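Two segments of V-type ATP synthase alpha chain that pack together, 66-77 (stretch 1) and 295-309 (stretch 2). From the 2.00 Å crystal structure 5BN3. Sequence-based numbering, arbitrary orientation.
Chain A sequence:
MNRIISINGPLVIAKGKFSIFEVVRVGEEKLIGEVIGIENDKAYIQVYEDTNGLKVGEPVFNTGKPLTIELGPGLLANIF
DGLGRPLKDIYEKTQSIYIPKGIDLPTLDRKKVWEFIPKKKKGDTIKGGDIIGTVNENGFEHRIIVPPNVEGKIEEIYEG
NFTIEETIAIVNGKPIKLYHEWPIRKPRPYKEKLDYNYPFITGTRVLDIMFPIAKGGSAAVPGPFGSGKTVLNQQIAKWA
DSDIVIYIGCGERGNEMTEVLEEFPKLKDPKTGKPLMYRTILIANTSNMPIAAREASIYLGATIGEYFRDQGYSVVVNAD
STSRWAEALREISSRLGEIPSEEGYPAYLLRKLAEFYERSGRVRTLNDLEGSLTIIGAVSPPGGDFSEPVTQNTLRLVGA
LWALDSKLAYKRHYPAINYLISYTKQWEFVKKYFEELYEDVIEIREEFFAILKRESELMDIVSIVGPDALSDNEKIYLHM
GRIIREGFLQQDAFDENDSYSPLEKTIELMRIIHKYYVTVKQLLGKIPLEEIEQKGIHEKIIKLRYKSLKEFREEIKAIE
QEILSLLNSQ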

ATOM      1  N   PRO A  66      11.374 -15.224 -39.762  1.00 47.74           N
ATOM      2  CA  PRO A  66      11.306 -14.440 -38.526  1.00 48.09           C
ATOM      3  C   PRO A  66      11.380 -12.950 -38.823  1.00 49.48           C
ATOM      4  O   PRO A  66      11.546 -12.562 -39.981  1.00 43.27           O
ATOM      5  N   LEU A  67      11.255 -12.128 -37.787  1.00 38.69           N
ATOM      6  CA  LEU A  67      11.298 -10.677 -37.947  1.00 39.02           C
ATOM      7  C   LEU A  67      12.736 -10.224 -38.185  1.00 37.44           C
ATOM      8  O   LEU A  67      13.608 -10.442 -37.343  1.00 40.29           O
ATOM      9  N   THR A  68      12.982  -9.596 -39.333  1.00 40.04           N
ATOM     10  CA  THR A  68      14.340  -9.218 -39.718  1.00 41.87           C
ATOM     11  C   THR A  68      14.496  -7.732 -40.034  1.00 35.57           C
ATOM     12  O   THR A  68      13.511  -7.013 -40.214  1.00 39.70           O
ATOM     13  N   ILE A  69      15.749  -7.292 -40.102  1.00 40.05           N
ATOM     14  CA  ILE A  69      16.083  -5.944 -40.547  1.00 38.80           C
ATOM     15  C   ILE A  69      17.140  -6.024 -41.646  1.00 33.54           C
ATOM     16  O   ILE A  69      18.045  -6.861 -41.586  1.00 36.60           O
ATOM     17  N   GLU A  70      17.007  -5.176 -42.662  1.00 38.99           N
ATOM     18  CA  GLU A  70      18.013  -5.094 -43.713  1.00 33.65           C
ATOM     19  C   GLU A  70      19.199  -4.271 -43.229  1.00 46.62           C
ATOM     20  O   GLU A  70      19.041  -3.122 -42.811  1.00 46.59           O
ATOM     21  N   LEU A  71      20.387  -4.865 -43.286  1.00 33.74           N
ATOM     22  CA  LEU A  71      21.602  -4.197 -42.836  1.00 32.20           C
ATOM     23  C   LEU A  71      22.514  -3.881 -44.018  1.00 41.08           C
ATOM     24  O   LEU A  71      23.063  -4.787 -44.643  1.00 39.18           O
ATOM     25  N   GLY A  72      22.674  -2.593 -44.313  1.00 36.66           N
ATOM     26  CA  GLY A  72      23.535  -2.151 -45.397  1.00 35.65           C
ATOM     27  C   GLY A  72      23.460  -0.648 -45.576  1.00 46.54           C
ATOM     28  O   GLY A  72      22.896   0.049 -44.729  1.00 38.86           O
ATOM     29  N   PRO A  73      24.038  -0.136 -46.674  1.00 38.75           N
ATOM     30  CA  PRO A  73      23.974   1.295 -46.988  1.00 42.09           C
ATOM     31  C   PRO A  73      22.530   1.757 -47.162  1.00 46.33           C
ATOM     32  O   PRO A  73      21.742   1.065 -47.812  1.00 37.32           O
ATOM     33  N   GLY A  74      22.191   2.907 -46.584  1.00 30.77           N
ATOM     34  CA  GLY A  74      20.837   3.426 -46.666  1.00 35.22           C
ATOM     35  C   GLY A  74      20.190   3.702 -45.319  1.00 39.02           C
ATOM     36  O   GLY A  74      19.097   4.268 -45.257  1.00 37.41           O
ATOM     37  N   LEU A  75      20.862   3.305 -44.241  1.00 32.11           N
ATOM     38  CA  LEU A  75      20.342   3.504 -42.889  1.00 37.67           C
ATOM     39  C   LEU A  75      20.716   4.878 -42.341  1.00 37.57           C
ATOM     40  O   LEU A  75      19.900   5.548 -41.705  1.00 35.60           O
ATOM     41  N   LEU A  76      21.954   5.294 -42.597  1.00 36.53           N
ATOM     42  CA  LEU A  76      22.490   6.535 -42.036  1.00 40.78           C
ATOM     43  C   LEU A  76      21.721   7.778 -42.483  1.00 47.59           C
ATOM     44  O   LEU A  76      21.295   7.876 -43.638  1.00 36.59           O
ATOM     45  N   ALA A  77      21.540   8.710 -41.546  1.00 36.82           N
ATOM     46  CA  ALA A  77      20.851   9.981 -41.783  1.00 31.98           C
ATOM     47  C   ALA A  77      19.370   9.839 -42.117  1.00 42.14           C
ATOM     48  O   ALA A  77      18.743  10.792 -42.582  1.00 43.92           O
ATOM     49  N   GLU A 295       8.454  -2.925 -28.801  1.00 34.50           N
ATOM     50  CA  GLU A 295       9.382  -4.024 -28.571  1.00 34.62           C
ATOM     51  C   GLU A 295      10.261  -4.212 -29.796  1.00 41.45           C
ATOM     52  O   GLU A 295      11.473  -4.394 -29.681  1.00 37.70           O
ATOM     53  N   ALA A 296       9.646  -4.148 -30.971  1.00 36.10           N
ATOM     54  CA  ALA A 296      10.380  -4.297 -32.220  1.00 40.46           C
ATOM     55  C   ALA A 296      11.458  -3.227 -32.363  1.00 41.69           C
ATOM     56  O   ALA A 296      12.579  -3.523 -32.766  1.00 38.40           O
ATOM     57  N   SER A 297      11.119  -1.989 -32.016  1.00 33.66           N
ATOM     58  CA  SER A 297      12.054  -0.870 -32.146  1.00 33.82           C
ATOM     59  C   SER A 297      13.308  -1.046 -31.283  1.00 33.06           C
ATOM     60  O   SER A 297      14.400  -0.627 -31.671  1.00 36.59           O
ATOM     61  N   ILE A 298      13.141  -1.660 -30.116  1.00 32.79           N
ATOM     62  CA  ILE A 298      14.255  -1.911 -29.201  1.00 33.25           C
ATOM     63  C   ILE A 298      15.234  -2.946 -29.767  1.00 38.47           C
ATOM     64  O   ILE A 298      16.447  -2.723 -29.790  1.00 33.06           O
ATOM     65  N   TYR A 299      14.704  -4.080 -30.217  1.00 31.07           N
ATOM     66  CA  TYR A 299      15.535  -5.127 -30.805  1.00 35.01           C
ATOM     67  C   TYR A 299      16.141  -4.674 -32.130  1.00 35.55           C
ATOM     68  O   TYR A 299      17.268  -5.045 -32.466  1.00 37.31           O
ATOM     69  N   LEU A 300      15.385  -3.872 -32.873  1.00 33.85           N
ATOM     70  CA  LEU A 300      15.834  -3.352 -34.160  1.00 36.54           C
ATOM     71  C   LEU A 300      17.063  -2.464 -34.000  1.00 36.36           C
ATOM     72  O   LEU A 300      18.056  -2.628 -34.711  1.00 32.08           O
ATOM     73  N   GLY A 301      16.984  -1.519 -33.068  1.00 36.58           N
ATOM     74  CA  GLY A 301      18.074  -0.586 -32.835  1.00 29.19           C
ATOM     75  C   GLY A 301      19.312  -1.265 -32.292  1.00 32.15           C
ATOM     76  O   GLY A 301      20.436  -0.882 -32.619  1.00 37.33           O
ATOM     77  N   ALA A 302      19.105  -2.272 -31.453  1.00 36.02           N
ATOM     78  CA  ALA A 302      20.212  -3.047 -30.915  1.00 34.83           C
ATOM     79  C   ALA A 302      20.917  -3.817 -32.027  1.00 33.32           C
ATOM     80  O   ALA A 302      22.147  -3.870 -32.073  1.00 30.12           O
ATOM     81  N   THR A 303      20.131  -4.425 -32.911  1.00 32.53           N
ATOM     82  CA  THR A 303      20.671  -5.202 -34.026  1.00 29.06           C
ATOM     83  C   THR A 303      21.497  -4.341 -34.978  1.00 26.87           C
ATOM     84  O   THR A 303      22.588  -4.736 -35.398  1.00 36.38           O
ATOM     85  N   ILE A 304      20.971  -3.167 -35.320  1.00 30.43           N
ATOM     86  CA  ILE A 304      21.691  -2.220 -36.164  1.00 33.87           C
ATOM     87  C   ILE A 304      22.971  -1.758 -35.462  1.00 39.28           C
ATOM     88  O   ILE A 304      24.012  -1.590 -36.100  1.00 31.48           O
ATOM     89  N   GLY A 305      22.893  -1.571 -34.146  1.00 36.89           N
ATOM     90  CA  GLY A 305      24.059  -1.206 -33.356  1.00 34.50           C
ATOM     91  C   GLY A 305      25.144  -2.261 -33.408  1.00 30.76           C
ATOM     92  O   GLY A 305      26.327  -1.941 -33.551  1.00 35.72           O
ATOM     93  N   GLU A 306      24.737  -3.522 -33.287  1.00 29.80           N
ATOM     94  CA  GLU A 306      25.666  -4.640 -33.371  1.00 32.62           C
ATOM     95  C   GLU A 306      26.297  -4.708 -34.756  1.00 36.52           C
ATOM     96  O   GLU A 306      27.469  -5.049 -34.892  1.00 35.23           O
ATOM     97  N   TYR A 307      25.504  -4.391 -35.775  1.00 34.36           N
ATOM     98  CA  TYR A 307      25.957  -4.438 -37.164  1.00 29.93           C
ATOM     99  C   TYR A 307      27.123  -3.489 -37.417  1.00 37.01           C
ATOM    100  O   TYR A 307      28.118  -3.864 -38.038  1.00 36.87           O
ATOM    101  N   PHE A 308      27.005  -2.260 -36.932  1.00 30.78           N
ATOM    102  CA  PHE A 308      28.082  -1.292 -37.105  1.00 32.30           C
ATOM    103  C   PHE A 308      29.251  -1.600 -36.172  1.00 32.56           C
ATOM    104  O   PHE A 308      30.403  -1.306 -36.490  1.00 36.92           O
ATOM    105  N   ARG A 309      28.949  -2.201 -35.024  1.00 34.68           N
ATOM    106  CA  ARG A 309      29.983  -2.699 -34.123  1.00 36.14           C
ATOM    107  C   ARG A 309      30.831  -3.758 -34.825  1.00 36.78           C
ATOM    108  O   ARG A 309      32.055  -3.787 -34.683  1.00 37.87           O
TER

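The most distinctive contact here is a CH-pi interaction: Leu71 CB lies 3.6 Å from the centroid of the Tyr307 ring and only 8° off the ring normal, so it sits squarely over one face. Tyr307 (chi1 170°, t) extends its ring far enough that OH comes within 3.5 Å of Gly72 CA; that hydroxyl is hydrogen-bonded elsewhere in the structure, whereas the buried Gly72 N has no partner in the model.

No hydrogen bond crosses the interface, and the remaining packing is largely apolar. Strand 68-71 runs at 33° to the helix, with the axes 9.3 Å apart at closest approach. Its alternation is explicit in the CA-to-CB directions: Ile69 and Leu71 point toward the helix, Thr68 and Glu70 away. Ile69 (t, p) places CD1 3.6 Å from Leu300 CD1 and CG2 3.7 Å from Thr303 CG2. Thr303 (m) can offer this methyl while its OG1 donates to Tyr299 O at 2.8 Å, one helical turn back. Leu71 (m, t) sets CD2 4.0 Å from Ile304 CG1.

Beyond the strand, Leu75 (m, t) brings CD1 to 4.1 Å from Ile304 CG2 and 4.3 Å from Phe308 CE2. Leu76, also m, t, starts sideways, yet its CD2 reaches Phe308 CZ at 4.0 Å.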

ATOM      1  CB  PRO A  66      12.556 -14.886 -37.770  1.00 46.62           C
ATOM      2  CG  PRO A  66      13.531 -15.220 -38.851  1.00 51.50           C
ATOM      3  CD  PRO A  66      12.717 -15.786 -39.989  1.00 49.26           C
ATOM      4  CB  LEU A  67      10.714  -9.995 -36.705  1.00 44.05           C
ATOM      5  CG  LEU A  67      10.102  -8.600 -36.857  1.00 60.98           C
ATOM      6  CD1 LEU A  67       9.055  -8.607 -37.947  1.00 51.16           C
ATOM      7  CD2 LEU A  67       9.483  -8.133 -35.545  1.00 59.11           C
ATOM      8  CB  THR A  68      14.823 -10.016 -40.949  1.00 44.83           C
ATOM      9  OG1 THR A  68      14.057  -9.634 -42.098  1.00 43.93           O
ATOM     10  CG2 THR A  68      14.674 -11.511 -40.716  1.00 45.94           C
ATOM     11  CB  ILE A  69      16.601  -5.069 -39.379  1.00 39.57           C
ATOM     12  CG1 ILE A  69      16.987  -3.673 -39.872  1.00 39.85           C
ATOM     13  CG2 ILE A  69      17.793  -5.724 -38.701  1.00 35.25           C
ATOM     14  CD1 ILE A  69      15.836  -2.906 -40.484  1.00 45.97           C
ATOM     15  CB  GLU A  70      17.422  -4.468 -44.981  1.00 41.60           C
ATOM     16  CG  GLU A  70      16.428  -5.359 -45.716  1.00 42.29           C
ATOM     17  CD  GLU A  70      15.755  -4.649 -46.875  1.00 57.56           C
ATOM     18  OE1 GLU A  70      16.098  -3.477 -47.143  1.00 43.65           O
ATOM     19  OE2 GLU A  70      14.876  -5.259 -47.518  1.00 57.28           O
ATOM     20  CB  LEU A  71      22.343  -5.081 -41.832  1.00 31.54           C
ATOM     21  CG  LEU A  71      21.541  -5.491 -40.595  1.00 37.98           C
ATOM     22  CD1 LEU A  71      22.266  -6.571 -39.807  1.00 34.91           C
ATOM     23  CD2 LEU A  71      21.284  -4.279 -39.721  1.00 31.47           C
ATOM     24  CB  PRO A  73      24.718   1.393 -48.323  1.00 38.55           C
ATOM     25  CG  PRO A  73      25.642   0.220 -48.324  1.00 35.92           C
ATOM     26  CD  PRO A  73      24.880  -0.874 -47.632  1.00 38.34           C
ATOM     27  CB  LEU A  75      20.875   2.418 -41.949  1.00 37.52           C
ATOM     28  CG  LEU A  75      20.428   0.978 -42.207  1.00 39.75           C
ATOM     29  CD1 LEU A  75      21.171   0.014 -41.297  1.00 34.79           C
ATOM     30  CD2 LEU A  75      18.934   0.846 -41.999  1.00 34.74           C
ATOM     31  CB  LEU A  76      23.978   6.681 -42.376  1.00 39.24           C
ATOM     32  CG  LEU A  76      24.897   5.607 -41.791  1.00 49.34           C
ATOM     33  CD1 LEU A  76      26.351   5.845 -42.173  1.00 39.87           C
ATOM     34  CD2 LEU A  76      24.749   5.581 -40.287  1.00 38.16           C
ATOM     35  CB  ALA A  77      21.571  10.803 -42.858  1.00 36.22           C
ATOM     36  CB  GLU A 295       8.637  -5.323 -28.249  1.00 39.06           C
ATOM     37  CG  GLU A 295       9.555  -6.531 -28.170  1.00 47.39           C
ATOM     38  CD  GLU A 295       8.931  -7.710 -27.455  1.00 59.86           C
ATOM     39  OE1 GLU A 295       8.042  -8.367 -28.039  1.00 56.99           O
ATOM     40  OE2 GLU A 295       9.343  -7.989 -26.310  1.00 59.37           O
ATOM     41  CB  ALA A 296       9.429  -4.250 -33.397  1.00 42.80           C
ATOM     42  CB  SER A 297      11.363   0.447 -31.794  1.00 39.34           C
ATOM     43  OG  SER A 297      11.103   0.528 -30.404  1.00 46.42           O
ATOM     44  CB  ILE A 298      13.740  -2.393 -27.829  1.00 33.77           C
ATOM     45  CG1 ILE A 298      13.060  -1.244 -27.070  1.00 37.09           C
ATOM     46  CG2 ILE A 298      14.872  -2.967 -27.001  1.00 34.84           C
ATOM     47  CD1 ILE A 298      14.009  -0.122 -26.671  1.00 42.11           C
ATOM     48  CB  TYR A 299      14.717  -6.410 -31.001  1.00 31.85           C
ATOM     49  CG  TYR A 299      14.369  -7.111 -29.705  1.00 37.94           C
ATOM     50  CD1 TYR A 299      13.284  -6.703 -28.945  1.00 51.70           C
ATOM     51  CD2 TYR A 299      15.124  -8.179 -29.245  1.00 46.16           C
ATOM     52  CE1 TYR A 299      12.961  -7.334 -27.762  1.00 49.62           C
ATOM     53  CE2 TYR A 299      14.806  -8.819 -28.060  1.00 51.14           C
ATOM     54  CZ  TYR A 299      13.724  -8.390 -27.324  1.00 52.94           C
ATOM     55  OH  TYR A 299      13.401  -9.020 -26.145  1.00 55.00           O
ATOM     56  CB  LEU A 300      14.717  -2.535 -34.812  1.00 35.91           C
ATOM     57  CG  LEU A 300      14.986  -2.075 -36.243  1.00 52.76           C
ATOM     58  CD1 LEU A 300      14.465  -3.123 -37.199  1.00 64.24           C
ATOM     59  CD2 LEU A 300      14.366  -0.715 -36.533  1.00 44.75           C
ATOM     60  CB  ALA A 302      19.715  -4.000 -29.845  1.00 34.57           C
ATOM     61  CB  THR A 303      19.542  -5.895 -34.814  1.00 38.29           C
ATOM     62  OG1 THR A 303      18.853  -6.807 -33.950  1.00 33.91           O
ATOM     63  CG2 THR A 303      20.112  -6.664 -35.993  1.00 35.06           C
ATOM     64  CB  ILE A 304      20.798  -1.010 -36.520  1.00 36.37           C
ATOM     65  CG1 ILE A 304      19.615  -1.464 -37.384  1.00 34.61           C
ATOM     66  CG2 ILE A 304      21.598   0.060 -37.237  1.00 34.83           C
ATOM     67  CD1 ILE A 304      18.608  -0.360 -37.683  1.00 30.43           C
ATOM     68  CB  GLU A 306      24.942  -5.957 -33.081  1.00 37.47           C
ATOM     69  CG  GLU A 306      24.522  -6.159 -31.636  1.00 41.51           C
ATOM     70  CD  GLU A 306      23.754  -7.452 -31.446  1.00 46.96           C
ATOM     71  OE1 GLU A 306      22.993  -7.830 -32.364  1.00 55.04           O
ATOM     72  OE2 GLU A 306      23.914  -8.095 -30.388  1.00 51.38           O
ATOM     73  CB  TYR A 307      24.792  -4.124 -38.110  1.00 31.67           C
ATOM     74  CG  TYR A 307      25.188  -3.915 -39.556  1.00 37.35           C
ATOM     75  CD1 TYR A 307      25.689  -4.960 -40.320  1.00 36.57           C
ATOM     76  CD2 TYR A 307      25.040  -2.675 -40.162  1.00 32.32           C
ATOM     77  CE1 TYR A 307      26.045  -4.770 -41.645  1.00 35.13           C
ATOM     78  CE2 TYR A 307      25.393  -2.477 -41.484  1.00 37.09           C
ATOM     79  CZ  TYR A 307      25.894  -3.528 -42.218  1.00 44.01           C
ATOM     80  OH  TYR A 307      26.245  -3.333 -43.533  1.00 37.46           O
ATOM     81  CB  PHE A 308      27.566   0.134 -36.913  1.00 32.08           C
ATOM     82  CG  PHE A 308      26.827   0.673 -38.105  1.00 36.63           C
ATOM     83  CD1 PHE A 308      27.523   1.170 -39.199  1.00 34.96           C
ATOM     84  CD2 PHE A 308      25.440   0.683 -38.137  1.00 34.90           C
ATOM     85  CE1 PHE A 308      26.850   1.668 -40.304  1.00 32.80           C
ATOM     86  CE2 PHE A 308      24.760   1.181 -39.237  1.00 33.11           C
ATOM     87  CZ  PHE A 308      25.466   1.673 -40.322  1.00 33.53           C
ATOM     88  CB  ARG A 309      29.348  -3.296 -32.866  1.00 31.23           C
ATOM     89  CG  ARG A 309      30.340  -3.941 -31.906  1.00 30.24           C
ATOM     90  CD  ARG A 309      29.657  -4.986 -31.046  1.00 38.92           C
ATOM     91  NE  ARG A 309      29.183  -6.112 -31.849  1.00 36.45           N
ATOM     92  CZ  ARG A 309      28.429  -7.103 -31.385  1.00 40.93           C
ATOM     93  NH1 ARG A 309      28.052  -7.115 -30.113  1.00 36.03           N
ATOM     94  NH2 ARG A 309      28.046  -8.080 -32.195  1.00 36.23           N
TER